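Local coordinates for Atu0111 protein (Agrobacterium tumefaciens, PDB 2FSQ), which is of unknown function but may act on phosphoester bonds like the 2H phosphoesterases it resembles, at residues V45-V50 against R219-C224; T86-V91 against T162-F167; S29-E34 against Y185-F190. One frame throughout, in Å; residues are numbered along the deposited sequence.

Contact 1 of 3, residues V45-V50 against R219-C224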
ATOM      1  N   VAL A  45       0.579  -8.744   4.983  1.00 11.46           N
ATOM      2  CA  VAL A  45       2.003  -8.959   4.781  1.00 12.60           C
ATOM      3  C   VAL A  45       2.562  -7.749   4.028  1.00 11.94           C
ATOM      4  O   VAL A  45       2.124  -7.434   2.912  1.00 12.12           O
ATOM      5  CB  VAL A  45       2.311 -10.228   3.986  1.00 12.54           C
ATOM      6  CG1 VAL A  45       3.843 -10.397   3.874  1.00 13.45           C
ATOM      7  CG2 VAL A  45       1.696 -11.448   4.676  1.00 14.27           C
ATOM      8  N   VAL A  46       3.541  -7.079   4.641  1.00 11.90           N
ATOM      9  CA  VAL A  46       4.105  -5.879   4.027  1.00 12.69           C
ATOM     10  C   VAL A  46       5.615  -5.844   4.169  1.00 13.01           C
ATOM     11  O   VAL A  46       6.168  -6.540   5.015  1.00 14.13           O
ATOM     12  CB  VAL A  46       3.530  -4.564   4.670  1.00 12.81           C
ATOM     13  CG1 VAL A  46       2.038  -4.618   4.781  1.00 13.99           C
ATOM     14  CG2 VAL A  46       4.152  -4.270   6.031  1.00 14.89           C
ATOM     15  N   CYS A  47       6.251  -5.015   3.341  1.00 12.83           N
ATOM     16  CA  CYS A  47       7.670  -4.662   3.475  1.00 13.68           C
ATOM     17  C   CYS A  47       7.766  -3.202   3.877  1.00 13.73           C
ATOM     18  O   CYS A  47       7.408  -2.319   3.086  1.00 13.51           O
ATOM     19  CB  CYS A  47       8.392  -4.835   2.140  1.00 13.96           C
ATOM     20  SG  CYS A  47       8.481  -6.531   1.533  1.00 14.06           S
ATOM     21  N   HIS A  48       8.244  -2.922   5.093  1.00 14.57           N
ATOM     22  CA  HIS A  48       8.468  -1.541   5.496  1.00 15.01           C
ATOM     23  C   HIS A  48       9.726  -1.001   4.802  1.00 15.76           C
ATOM     24  O   HIS A  48      10.547  -1.772   4.311  1.00 15.51           O
ATOM     25  CB  HIS A  48       8.670  -1.427   7.002  1.00 15.75           C
ATOM     26  CG  HIS A  48       7.401  -1.459   7.801  1.00 15.97           C
ATOM     27  ND1 HIS A  48       6.860  -2.629   8.280  1.00 19.24           N
ATOM     28  CD2 HIS A  48       6.591  -0.464   8.236  1.00 17.72           C
ATOM     29  CE1 HIS A  48       5.759  -2.360   8.965  1.00 19.02           C
ATOM     30  NE2 HIS A  48       5.574  -1.052   8.956  1.00 19.08           N
ATOM     31  N   LEU A  49       9.877   0.319   4.761  1.00 16.59           N
ATOM     32  CA  LEU A  49      11.167   0.918   4.393  1.00 17.41           C
ATOM     33  C   LEU A  49      12.178   0.696   5.516  1.00 17.97           C
ATOM     34  O   LEU A  49      11.815   0.360   6.649  1.00 18.86           O
ATOM     35  CB  LEU A  49      11.007   2.408   4.111  1.00 18.09           C
ATOM     36  CG  LEU A  49       9.994   2.782   3.033  1.00 18.10           C
ATOM     37  CD1 LEU A  49       9.944   4.283   2.826  1.00 17.98           C
ATOM     38  CD2 LEU A  49      10.306   2.077   1.707  1.00 19.56           C
ATOM     39  N   VAL A  50      13.453   0.850   5.186  1.00 18.51           N
ATOM     40  CA  VAL A  50      14.520   0.804   6.174  1.00 19.09           C
ATOM     41  C   VAL A  50      14.747   2.224   6.729  1.00 19.02           C
ATOM     42  O   VAL A  50      15.127   3.137   5.997  1.00 18.26           O
ATOM     43  CB  VAL A  50      15.804   0.221   5.562  1.00 19.25           C
ATOM     44  CG1 VAL A  50      16.948   0.273   6.565  1.00 18.16           C
ATOM     45  CG2 VAL A  50      15.574  -1.212   5.086  1.00 20.15           C
ATOM     46  N   ARG A 219      12.604  -3.661   4.015  0.50 14.42           N
ATOM     47  CA  ARG A 219      12.779  -4.787   4.911  0.50 15.22           C
ATOM     48  C   ARG A 219      12.215  -6.041   4.231  0.50 16.18           C
ATOM     49  O   ARG A 219      11.400  -5.936   3.313  0.50 16.19           O
ATOM     50  CB  ARG A 219      12.004  -4.554   6.214  0.50 15.36           C
ATOM     51  CG  ARG A 219      12.127  -3.175   6.861  0.50 15.93           C
ATOM     52  CD  ARG A 219      11.519  -3.238   8.261  0.50 14.41           C
ATOM     53  NE  ARG A 219      11.353  -1.922   8.877  0.50 15.64           N
ATOM     54  CZ  ARG A 219      10.507  -1.665   9.872  0.50 17.24           C
ATOM     55  NH1 ARG A 219       9.747  -2.629  10.381  0.50 17.87           N
ATOM     56  NH2 ARG A 219      10.412  -0.438  10.365  0.50 20.04           N
ATOM     57  N   PRO A 220      12.616  -7.234   4.699  1.00 16.43           N
ATOM     58  CA  PRO A 220      11.982  -8.470   4.217  1.00 16.56           C
ATOM     59  C   PRO A 220      10.467  -8.476   4.510  1.00 15.42           C
ATOM     60  O   PRO A 220      10.008  -7.804   5.440  1.00 15.58           O
ATOM     61  CB  PRO A 220      12.660  -9.568   5.036  1.00 17.18           C
ATOM     62  CG  PRO A 220      13.899  -8.960   5.556  1.00 18.76           C
ATOM     63  CD  PRO A 220      13.691  -7.499   5.679  1.00 17.15           C
ATOM     64  N   PRO A 221       9.704  -9.243   3.731  1.00 14.91           N
ATOM     65  CA  PRO A 221       8.257  -9.281   3.990  1.00 14.03           C
ATOM     66  C   PRO A 221       7.957  -9.767   5.404  1.00 13.98           C
ATOM     67  O   PRO A 221       8.651 -10.651   5.924  1.00 15.07           O
ATOM     68  CB  PRO A 221       7.745 -10.307   2.975  1.00 14.34           C
ATOM     69  CG  PRO A 221       8.784 -10.319   1.888  1.00 14.39           C
ATOM     70  CD  PRO A 221      10.099 -10.116   2.612  1.00 14.89           C
ATOM     71  N   ALA A 222       6.926  -9.195   6.011  1.00 13.80           N
ATOM     72  CA  ALA A 222       6.543  -9.547   7.359  1.00 13.91           C
ATOM     73  C   ALA A 222       5.031  -9.566   7.490  1.00 13.58           C
ATOM     74  O   ALA A 222       4.353  -8.663   6.998  1.00 13.12           O
ATOM     75  CB  ALA A 222       7.147  -8.540   8.359  1.00 14.84           C
ATOM     76  N   PHE A 223       4.529 -10.569   8.206  1.00 14.42           N
ATOM     77  CA  PHE A 223       3.120 -10.612   8.584  1.00 15.10           C
ATOM     78  C   PHE A 223       2.925  -9.670   9.775  1.00 15.08           C
ATOM     79  O   PHE A 223       3.639  -9.782  10.790  1.00 15.61           O
ATOM     80  CB  PHE A 223       2.696 -12.052   8.923  1.00 15.60           C
ATOM     81  CG  PHE A 223       1.274 -12.172   9.397  1.00 15.77           C
ATOM     82  CD1 PHE A 223       0.214 -11.802   8.574  1.00 16.08           C
ATOM     83  CD2 PHE A 223       0.994 -12.655  10.665  1.00 16.96           C
ATOM     84  CE1 PHE A 223      -1.092 -11.903   9.001  1.00 15.88           C
ATOM     85  CE2 PHE A 223      -0.315 -12.770  11.099  1.00 17.16           C
ATOM     86  CZ  PHE A 223      -1.360 -12.404  10.266  1.00 17.09           C
ATOM     87  N   CYS A 224       1.972  -8.743   9.641  1.00 14.58           N
ATOM     88  CA  CYS A 224       1.771  -7.650  10.584  1.00 14.86           C
ATOM     89  C   CYS A 224       0.322  -7.563  10.993  1.00 14.61           C
ATOM     90  O   CYS A 224      -0.579  -8.020  10.262  1.00 14.65           O
ATOM     91  CB  CYS A 224       2.120  -6.292   9.958  1.00 14.80           C
ATOM     92  SG  CYS A 224       3.837  -6.113   9.429  1.00 16.27           S
TER
HETATM   93  O   HOH W   1      10.692   1.866   8.645  1.00 34.45           O

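Contact 2 of 3, residues T86-V91 against T162-F167. With ACY (acetic acid), chain B.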
ATOM      1  N   THR A  86       2.745  -3.210   0.464  1.00 11.29           N
ATOM      2  CA  THR A  86       2.019  -4.456   0.761  1.00 11.10           C
ATOM      3  C   THR A  86       2.433  -5.538  -0.244  1.00 11.00           C
ATOM      4  O   THR A  86       2.578  -5.282  -1.443  1.00 11.83           O
ATOM      5  CB  THR A  86       0.517  -4.198   0.716  1.00 11.50           C
ATOM      6  OG1 THR A  86       0.220  -3.215   1.709  1.00 13.34           O
ATOM      7  CG2 THR A  86      -0.303  -5.471   1.003  1.00 12.36           C
ATOM      8  N   VAL A  87       2.700  -6.731   0.285  1.00 11.03           N
ATOM      9  CA  VAL A  87       3.001  -7.888  -0.557  1.00 11.63           C
ATOM     10  C   VAL A  87       1.732  -8.721  -0.748  1.00 11.73           C
ATOM     11  O   VAL A  87       1.430  -9.146  -1.855  1.00 11.68           O
ATOM     12  CB  VAL A  87       4.097  -8.759   0.069  1.00 11.60           C
ATOM     13  CG1 VAL A  87       4.395  -9.999  -0.784  1.00 13.88           C
ATOM     14  CG2 VAL A  87       5.371  -7.925   0.241  1.00 14.02           C
ATOM     15  N   PHE A  88       0.979  -8.931   0.333  1.00 11.35           N
ATOM     16  CA  PHE A  88      -0.282  -9.688   0.250  1.00 11.31           C
ATOM     17  C   PHE A  88      -1.211  -9.199   1.341  1.00 11.81           C
ATOM     18  O   PHE A  88      -0.848  -9.248   2.517  1.00 12.31           O
ATOM     19  CB  PHE A  88      -0.009 -11.193   0.409  1.00 11.73           C
ATOM     20  CG  PHE A  88      -1.208 -12.049   0.130  1.00 11.86           C
ATOM     21  CD1 PHE A  88      -1.456 -12.506  -1.151  1.00 12.41           C
ATOM     22  CD2 PHE A  88      -2.088 -12.411   1.153  1.00 11.50           C
ATOM     23  CE1 PHE A  88      -2.559 -13.307  -1.431  1.00 12.88           C
ATOM     24  CE2 PHE A  88      -3.211 -13.206   0.881  1.00 12.30           C
ATOM     25  CZ  PHE A  88      -3.429 -13.672  -0.396  1.00 11.71           C
ATOM     26  N   GLN A  89      -2.388  -8.681   0.963  1.00 10.81           N
ATOM     27  CA  GLN A  89      -3.349  -8.190   1.955  1.00 12.05           C
ATOM     28  C   GLN A  89      -3.875  -9.334   2.794  1.00 11.89           C
ATOM     29  O   GLN A  89      -4.283 -10.358   2.250  1.00 12.35           O
ATOM     30  CB  GLN A  89      -4.568  -7.555   1.293  1.00 12.52           C
ATOM     31  CG  GLN A  89      -4.328  -6.224   0.639  1.00 13.39           C
ATOM     32  CD  GLN A  89      -5.643  -5.550   0.226  1.00 14.21           C
ATOM     33  OE1 GLN A  89      -6.711  -5.899   0.723  1.00 16.14           O
ATOM     34  NE2 GLN A  89      -5.561  -4.586  -0.683  1.00 15.52           N
ATOM     35  N   GLY A  90      -3.938  -9.120   4.108  1.00 11.92           N
ATOM     36  CA  GLY A  90      -4.616 -10.053   5.011  1.00 12.07           C
ATOM     37  C   GLY A  90      -6.081  -9.635   5.130  1.00 11.95           C
ATOM     38  O   GLY A  90      -6.649  -9.014   4.230  1.00 12.41           O
ATOM     39  N   VAL A  91      -6.695  -9.945   6.260  1.00 11.99           N
ATOM     40  CA  VAL A  91      -8.106  -9.586   6.459  1.00 12.23           C
ATOM     41  C   VAL A  91      -8.231  -8.217   7.102  1.00 11.90           C
ATOM     42  O   VAL A  91      -7.268  -7.680   7.654  1.00 12.58           O
ATOM     43  CB  VAL A  91      -8.884 -10.639   7.307  1.00 12.53           C
ATOM     44  CG1 VAL A  91      -8.870 -11.982   6.603  1.00 13.13           C
ATOM     45  CG2 VAL A  91      -8.297 -10.739   8.717  1.00 14.17           C
ATOM     46  N   THR A 162       2.180 -18.187  -3.089  1.00 16.03           N
ATOM     47  CA  THR A 162       2.391 -19.001  -1.910  1.00 16.86           C
ATOM     48  C   THR A 162       1.560 -18.447  -0.746  1.00 16.86           C
ATOM     49  O   THR A 162       0.917 -19.206  -0.020  1.00 17.12           O
ATOM     50  CB  THR A 162       3.903 -19.091  -1.556  1.00 16.54           C
ATOM     51  OG1 THR A 162       4.643 -19.493  -2.719  1.00 18.45           O
ATOM     52  CG2 THR A 162       4.160 -20.105  -0.420  1.00 17.84           C
ATOM     53  N   PHE A 163       1.530 -17.123  -0.584  1.00 16.07           N
ATOM     54  CA  PHE A 163       0.681 -16.542   0.445  1.00 16.12           C
ATOM     55  C   PHE A 163      -0.788 -16.871   0.257  1.00 16.59           C
ATOM     56  O   PHE A 163      -1.490 -17.074   1.245  1.00 16.17           O
ATOM     57  CB  PHE A 163       0.853 -15.027   0.544  1.00 15.55           C
ATOM     58  CG  PHE A 163       2.090 -14.604   1.314  1.00 15.07           C
ATOM     59  CD1 PHE A 163       2.341 -15.080   2.607  1.00 16.53           C
ATOM     60  CD2 PHE A 163       2.977 -13.707   0.759  1.00 14.21           C
ATOM     61  CE1 PHE A 163       3.485 -14.665   3.304  1.00 17.02           C
ATOM     62  CE2 PHE A 163       4.096 -13.284   1.433  1.00 15.17           C
ATOM     63  CZ  PHE A 163       4.370 -13.770   2.700  1.00 15.91           C
ATOM     64  N   ALA A 164      -1.248 -16.924  -0.990  1.00 16.55           N
ATOM     65  CA  ALA A 164      -2.655 -17.248  -1.247  1.00 17.71           C
ATOM     66  C   ALA A 164      -2.979 -18.625  -0.692  1.00 18.46           C
ATOM     67  O   ALA A 164      -4.043 -18.829  -0.126  1.00 18.20           O
ATOM     68  CB  ALA A 164      -2.967 -17.170  -2.738  1.00 18.06           C
ATOM     69  N   ASP A 165      -2.050 -19.568  -0.832  1.00 18.51           N
ATOM     70  CA  ASP A 165      -2.239 -20.903  -0.258  1.00 20.38           C
ATOM     71  C   ASP A 165      -2.338 -20.865   1.263  1.00 20.46           C
ATOM     72  O   ASP A 165      -3.194 -21.518   1.853  1.00 21.55           O
ATOM     73  CB  ASP A 165      -1.104 -21.837  -0.685  1.00 21.16           C
ATOM     74  CG  ASP A 165      -1.170 -22.208  -2.148  1.00 24.72           C
ATOM     75  OD1 ASP A 165      -2.259 -22.102  -2.754  1.00 28.50           O
ATOM     76  OD2 ASP A 165      -0.118 -22.610  -2.701  1.00 29.86           O
ATOM     77  N   PHE A 166      -1.448 -20.114   1.909  1.00 19.16           N
ATOM     78  CA  PHE A 166      -1.481 -19.997   3.372  1.00 18.73           C
ATOM     79  C   PHE A 166      -2.681 -19.223   3.915  1.00 18.76           C
ATOM     80  O   PHE A 166      -3.265 -19.576   4.935  1.00 19.58           O
ATOM     81  CB  PHE A 166      -0.159 -19.404   3.892  1.00 19.39           C
ATOM     82  CG  PHE A 166       0.969 -20.409   3.943  1.00 19.37           C
ATOM     83  CD1 PHE A 166       1.625 -20.808   2.783  1.00 21.13           C
ATOM     84  CD2 PHE A 166       1.350 -20.973   5.154  1.00 21.65           C
ATOM     85  CE1 PHE A 166       2.667 -21.732   2.830  1.00 21.60           C
ATOM     86  CE2 PHE A 166       2.395 -21.903   5.207  1.00 21.88           C
ATOM     87  CZ  PHE A 166       3.037 -22.287   4.052  1.00 22.11           C
ATOM     88  N   PHE A 167      -3.052 -18.154   3.225  1.00 16.67           N
ATOM     89  CA  PHE A 167      -4.164 -17.320   3.679  1.00 16.58           C
ATOM     90  C   PHE A 167      -5.524 -17.918   3.326  1.00 16.67           C
ATOM     91  O   PHE A 167      -6.519 -17.615   3.988  1.00 17.90           O
ATOM     92  CB  PHE A 167      -4.016 -15.897   3.128  1.00 16.13           C
ATOM     93  CG  PHE A 167      -3.096 -15.033   3.942  1.00 15.90           C
ATOM     94  CD1 PHE A 167      -3.620 -14.099   4.826  1.00 16.61           C
ATOM     95  CD2 PHE A 167      -1.701 -15.147   3.833  1.00 15.80           C
ATOM     96  CE1 PHE A 167      -2.788 -13.282   5.600  1.00 17.04           C
ATOM     97  CE2 PHE A 167      -0.861 -14.328   4.607  1.00 16.83           C
ATOM     98  CZ  PHE A 167      -1.408 -13.400   5.490  1.00 15.79           C
TER
HETATM   99  C   ACY B 450      -1.865  -0.198   0.562  1.00 28.03           C
HETATM  100  O   ACY B 450      -1.207   0.599   1.284  1.00 28.20           O
HETATM  101  OXT ACY B 450      -1.590  -1.420   0.428  1.00 28.57           O
HETATM  102  CH3 ACY B 450      -3.016   0.348  -0.235  1.00 28.45           C

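Contact 3 of 3, residues S29-E34 against Y185-F190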
ATOM      1  N   SER A  29     -14.843   5.524   6.942  0.50 13.60           N
ATOM      2  CA  SER A  29     -14.390   4.216   7.406  0.50 13.92           C
ATOM      3  C   SER A  29     -12.897   4.266   7.744  0.50 14.00           C
ATOM      4  O   SER A  29     -12.500   4.102   8.894  0.50 13.95           O
ATOM      5  CB  SER A  29     -14.687   3.141   6.347  0.50 14.67           C
ATOM      6  OG  SER A  29     -16.084   3.081   6.072  0.50 15.91           O
ATOM      7  N   ARG A  30     -12.080   4.538   6.737  1.00 13.25           N
ATOM      8  CA  ARG A  30     -10.630   4.526   6.910  1.00 12.94           C
ATOM      9  C   ARG A  30     -10.143   5.835   7.531  1.00 12.17           C
ATOM     10  O   ARG A  30      -9.152   5.854   8.274  1.00 13.05           O
ATOM     11  CB  ARG A  30      -9.925   4.291   5.583  1.00 12.15           C
ATOM     12  CG  ARG A  30      -8.401   4.104   5.728  1.00 12.93           C
ATOM     13  CD  ARG A  30      -7.845   3.177   4.621  1.00 13.81           C
ATOM     14  NE  ARG A  30      -8.399   1.824   4.753  1.00 13.52           N
ATOM     15  CZ  ARG A  30      -8.050   0.776   4.013  1.00 14.56           C
ATOM     16  NH1 ARG A  30      -7.081   0.869   3.106  1.00 14.94           N
ATOM     17  NH2 ARG A  30      -8.673  -0.392   4.198  1.00 16.26           N
ATOM     18  N   PHE A  31     -10.805   6.937   7.183  1.00 11.84           N
ATOM     19  CA  PHE A  31     -10.396   8.257   7.673  1.00 12.25           C
ATOM     20  C   PHE A  31     -11.611   9.173   7.735  1.00 12.70           C
ATOM     21  O   PHE A  31     -12.607   8.949   7.045  1.00 12.15           O
ATOM     22  CB  PHE A  31      -9.327   8.905   6.756  1.00 12.93           C
ATOM     23  CG  PHE A  31      -9.682   8.822   5.299  1.00 12.31           C
ATOM     24  CD1 PHE A  31     -10.579   9.741   4.719  1.00 12.57           C
ATOM     25  CD2 PHE A  31      -9.149   7.809   4.504  1.00 12.68           C
ATOM     26  CE1 PHE A  31     -10.965   9.614   3.386  1.00 13.20           C
ATOM     27  CE2 PHE A  31      -9.511   7.687   3.156  1.00 13.15           C
ATOM     28  CZ  PHE A  31     -10.417   8.591   2.591  1.00 13.54           C
ATOM     29  N   SER A  32     -11.501  10.193   8.577  1.00 13.39           N
ATOM     30  CA  SER A  32     -12.508  11.255   8.667  1.00 13.47           C
ATOM     31  C   SER A  32     -12.357  12.313   7.558  1.00 13.98           C
ATOM     32  O   SER A  32     -11.364  12.321   6.791  1.00 14.30           O
ATOM     33  CB  SER A  32     -12.357  11.937  10.015  1.00 13.80           C
ATOM     34  OG  SER A  32     -11.212  12.774   9.976  1.00 15.31           O
ATOM     35  N   ALA A  33     -13.329  13.227   7.494  1.00 14.00           N
ATOM     36  CA  ALA A  33     -13.279  14.332   6.531  1.00 15.19           C
ATOM     37  C   ALA A  33     -12.084  15.253   6.709  1.00 15.41           C
ATOM     38  O   ALA A  33     -11.720  15.983   5.774  1.00 16.06           O
ATOM     39  CB  ALA A  33     -14.559  15.143   6.585  1.00 15.61           C
ATOM     40  N   GLU A  34     -11.502  15.226   7.903  1.00 16.24           N
ATOM     41  CA  GLU A  34     -10.328  16.041   8.209  1.00 16.71           C
ATOM     42  C   GLU A  34      -9.038  15.254   7.994  1.00 16.40           C
ATOM     43  O   GLU A  34      -7.945  15.735   8.325  1.00 17.65           O
ATOM     44  CB  GLU A  34     -10.420  16.591   9.635  1.00 17.39           C
ATOM     45  CG  GLU A  34     -11.626  17.563   9.847  1.00 19.28           C
ATOM     46  CD  GLU A  34     -12.996  16.853   9.913  1.00 21.35           C
ATOM     47  OE1 GLU A  34     -13.064  15.763  10.526  1.00 23.60           O
ATOM     48  OE2 GLU A  34     -14.004  17.397   9.376  1.00 22.27           O
ATOM     49  N   TYR A 185      -4.161   9.063   1.230  1.00 11.44           N
ATOM     50  CA  TYR A 185      -5.476   8.706   0.717  1.00 11.52           C
ATOM     51  C   TYR A 185      -6.178   9.961   0.238  1.00 12.46           C
ATOM     52  O   TYR A 185      -6.080  11.012   0.874  1.00 12.39           O
ATOM     53  CB  TYR A 185      -6.312   8.053   1.817  1.00 12.57           C
ATOM     54  CG  TYR A 185      -5.887   6.641   2.109  1.00 12.77           C
ATOM     55  CD1 TYR A 185      -6.551   5.568   1.507  1.00 13.90           C
ATOM     56  CD2 TYR A 185      -4.804   6.370   2.938  1.00 12.81           C
ATOM     57  CE1 TYR A 185      -6.150   4.269   1.735  1.00 13.71           C
ATOM     58  CE2 TYR A 185      -4.396   5.053   3.177  1.00 11.56           C
ATOM     59  CZ  TYR A 185      -5.074   4.017   2.561  1.00 12.74           C
ATOM     60  OH  TYR A 185      -4.696   2.724   2.792  1.00 14.45           O
ATOM     61  N   ILE A 186      -6.940   9.835  -0.839  1.00 13.05           N
ATOM     62  CA  ILE A 186      -7.759  10.953  -1.310  1.00 13.08           C
ATOM     63  C   ILE A 186      -8.959  11.113  -0.366  1.00 13.26           C
ATOM     64  O   ILE A 186      -9.746  10.177  -0.191  1.00 13.41           O
ATOM     65  CB  ILE A 186      -8.292  10.708  -2.733  1.00 14.22           C
ATOM     66  CG1 ILE A 186      -7.158  10.297  -3.676  1.00 15.85           C
ATOM     67  CG2 ILE A 186      -9.086  11.927  -3.226  1.00 16.68           C
ATOM     68  CD1 ILE A 186      -6.188  11.380  -3.961  1.00 20.01           C
ATOM     69  N   VAL A 187      -9.088  12.292   0.246  1.00 13.24           N
ATOM     70  CA  VAL A 187     -10.232  12.600   1.106  1.00 12.79           C
ATOM     71  C   VAL A 187     -11.377  13.249   0.332  1.00 13.27           C
ATOM     72  O   VAL A 187     -12.553  12.928   0.573  1.00 12.84           O
ATOM     73  CB  VAL A 187      -9.803  13.502   2.279  1.00 13.02           C
ATOM     74  CG1 VAL A 187     -10.985  13.747   3.233  1.00 14.35           C
ATOM     75  CG2 VAL A 187      -8.636  12.877   3.013  1.00 13.20           C
ATOM     76  N   SER A 188     -11.028  14.155  -0.592  1.00 13.44           N
ATOM     77  CA  SER A 188     -12.006  14.767  -1.499  1.00 14.96           C
ATOM     78  C   SER A 188     -11.397  14.899  -2.873  1.00 15.41           C
ATOM     79  O   SER A 188     -10.194  15.117  -2.989  1.00 15.72           O
ATOM     80  CB  SER A 188     -12.496  16.131  -0.994  1.00 15.24           C
ATOM     81  OG  SER A 188     -11.433  17.058  -0.816  1.00 16.38           O
ATOM     82  N   TRP A 189     -12.218  14.725  -3.906  1.00 16.37           N
ATOM     83  CA  TRP A 189     -11.720  14.717  -5.282  1.00 17.24           C
ATOM     84  C   TRP A 189     -11.166  16.084  -5.672  1.00 18.12           C
ATOM     85  O   TRP A 189     -11.580  17.111  -5.132  1.00 18.25           O
ATOM     86  CB  TRP A 189     -12.820  14.245  -6.253  1.00 17.88           C
ATOM     87  CG  TRP A 189     -13.409  12.890  -5.898  1.00 18.77           C
ATOM     88  CD1 TRP A 189     -14.716  12.629  -5.562  1.00 19.04           C
ATOM     89  CD2 TRP A 189     -12.722  11.635  -5.829  1.00 18.15           C
ATOM     90  NE1 TRP A 189     -14.879  11.289  -5.293  1.00 19.91           N
ATOM     91  CE2 TRP A 189     -13.680  10.650  -5.462  1.00 17.27           C
ATOM     92  CE3 TRP A 189     -11.404  11.232  -6.079  1.00 18.65           C
ATOM     93  CZ2 TRP A 189     -13.347   9.298  -5.302  1.00 18.84           C
ATOM     94  CZ3 TRP A 189     -11.072   9.882  -5.920  1.00 19.93           C
ATOM     95  CH2 TRP A 189     -12.048   8.930  -5.542  1.00 18.85           C
ATOM     96  N   PHE A 190     -10.202  16.085  -6.591  1.00 18.29           N
ATOM     97  CA  PHE A 190      -9.522  17.315  -7.002  1.00 19.34           C
ATOM     98  C   PHE A 190     -10.285  18.016  -8.111  1.00 20.65           C
ATOM     99  O   PHE A 190     -10.751  17.370  -9.051  1.00 21.15           O
ATOM    100  CB  PHE A 190      -8.117  16.999  -7.551  1.00 18.88           C
ATOM    101  CG  PHE A 190      -7.075  16.693  -6.502  1.00 17.31           C
ATOM    102  CD1 PHE A 190      -7.409  16.229  -5.225  1.00 17.64           C
ATOM    103  CD2 PHE A 190      -5.727  16.811  -6.833  1.00 16.61           C
ATOM    104  CE1 PHE A 190      -6.413  15.932  -4.298  1.00 16.20           C
ATOM    105  CE2 PHE A 190      -4.737  16.520  -5.922  1.00 16.58           C
ATOM    106  CZ  PHE A 190      -5.080  16.073  -4.643  1.00 17.31           C
TER

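Contact 1 of 3, residues V45-V50 against R219-C224
Arg219 and His48 run side by side and point the same way, so the guanidinium lies flat on the imidazole with the two planes only 22° apart and their centres 4.3 Å apart. The overlap is offset. CB of His48, rather than the middle of the ring, sits over one guanidinium face, 3.3 Å from Arg219 NE. An extended chain from CG to NE carries the charged group this far, and in this conformer it is held from several directions. NE donates a bent bond to Leu49 O (3.2 Å, 136° at the hydrogen) from above the carbonyl plane, a water bridges NH2 to the same oxygen, and NH1 forms a salt bridge with Glu234. At the root of the stack, Arg219 N points almost straight at His48 O, 2.8 Å away and nearly along the C=O axis.

Farther along, strand 42-48 pairs antiparallel with strand 222-226: Val46 N bonds to Ala222 O at 3.0 Å, and Ala222 N returns to Val46 O. Cys224 SG rests against CG2 of Val46 at 3.9 Å and lies at the edge of the imidazole. Val45 and Phe223 cross at about a right angle, with CG2 of the valine at the edge of the phenyl ring, and SG of Cys47 meets CG of Pro221 at 3.8 Å.

These bonds join the two central strands of the four-stranded sheet. The positive group is met by a carbonyl, a water and a carboxylate; its closeness to the imidazole would tend to favour neutral His48, although Glu234, which also touches His48, probably offsets this in part.

Contact 2 of 3, residues T86-V91 against T162-F167
Phe88 holds CG anti to its backbone N (chi1 -171°), which sends the ring out toward helix 150-167, while Phe163 and Phe167, one helical turn apart, both have CG anti to the carbonyl carbon and lean toward the strand. The Phe88 ring turns one face to the helix, with Phe163, Ala164 and Phe167 all on that side. CB of Phe163 lies over this face, 3.9 Å from the ring centroid and 21° off the normal, a CH-pi contact formed as the two side chains slide past each other. Phe88 and Phe167 instead reach toward each other, and the CD2/CE2 side of Phe88 comes over one face of Phe167 (CE2 to CG 3.6 Å), the planes oblique at 46°. CZ of Phe88 closes on the helix backbone at Ala164 CA, 3.8 Å away.

Gly90 lets the strand pass close to Phe167, its CA 3.8 Å from CE1 of that ring. At the other end, CG1 of Val87 touches CE2 of Phe163. No hydrogen bond crosses; the buried grip is apolar.

Val87 and Phe88 both face Val45 of the adjacent strand, a classic beta bulge. Just before it, Thr86 OG1 donates to OXT of an acetic acid at 2.9 Å. That molecule, probably from the crystallisation liquor, also bonds to Thr182; both threonines end a His-x-Thr sequence, consistent with the paired signature of the 2H phosphoesterase cleft.

Contact 3 of 3, residues S29-E34 against Y185-F190
Phe31 keeps its ring in the crowded position between the backbone N and the carbonyl carbon (chi1 47°), and from there CZ runs up to a backbone oxygen, Ile186 O, at 3.3 Å. No backbone hydrogen bond joins the two segments; side chains join this loop to the end of strand 184-186. Phe31 is the wedge. One side of its rim, CE2, presses on CB of Tyr185 at 3.5 Å, and the other, CE1, meets CG2 of Val187 at 4.0 Å. The Phe31 and Tyr185 rings themselves cross obliquely. Val187 also turns its second methyl, CG1, to Ala33 O at 3.5 Å.

Arg30 approaches the tyrosine from the same loop. Its first two torsions, with CG anti to the backbone N, carry CD to 3.5 Å from Tyr185 CE1; the bend at chi3 then swings the guanidinium to the hydroxyl end, its plane 82° from that of the ring. NH1 donates to Tyr185 OH at 3.0 Å; the bond is bent, 146° at the hydrogen, but the oxygen lies near the guanidinium plane. NE belongs to a salt bridge with Glu40, and together with the bond to Tyr185 OH this helps fix the rotation of the group.

Downstream the loop is braced by an ST turn, in which Ser32 OG accepts from Glu34 N at 3.2 Å; the same oxygen is hydrogen-bonded to Glu36 N. The Tyr185 ring also meets that of His26, and its side chain comes within about 4 Å of the bound acetic acid, so Tyr185 probably borders the ligand pocket. The phenol accepts a hydrogen bond from a cationic donor, which should make its own proton a somewhat better donor, while Glu40 would partly offset that pull.

Read from the N terminus, the chain first lays down the loop 29-34, then strand 42-48 and the bulged strand 84-92, leaving all three contacts unfinished. Helix 150-167 closes contact 2, the shortest loop, which falls within the spans of both others. Next, 185-190 returns to 29-34 and closes contact 3; only then does 219-224 complete contact 1, so contacts 1 and 3 cross. Contacts 1 and 2 meet at Val45, which belongs to the sheet and also packs on Phe163, so the helix lies against the same sheet that contact 1 pairs. Contact 3 lies on the opposite side of the chain's centre, its centre about 25 Å from that of contact 1.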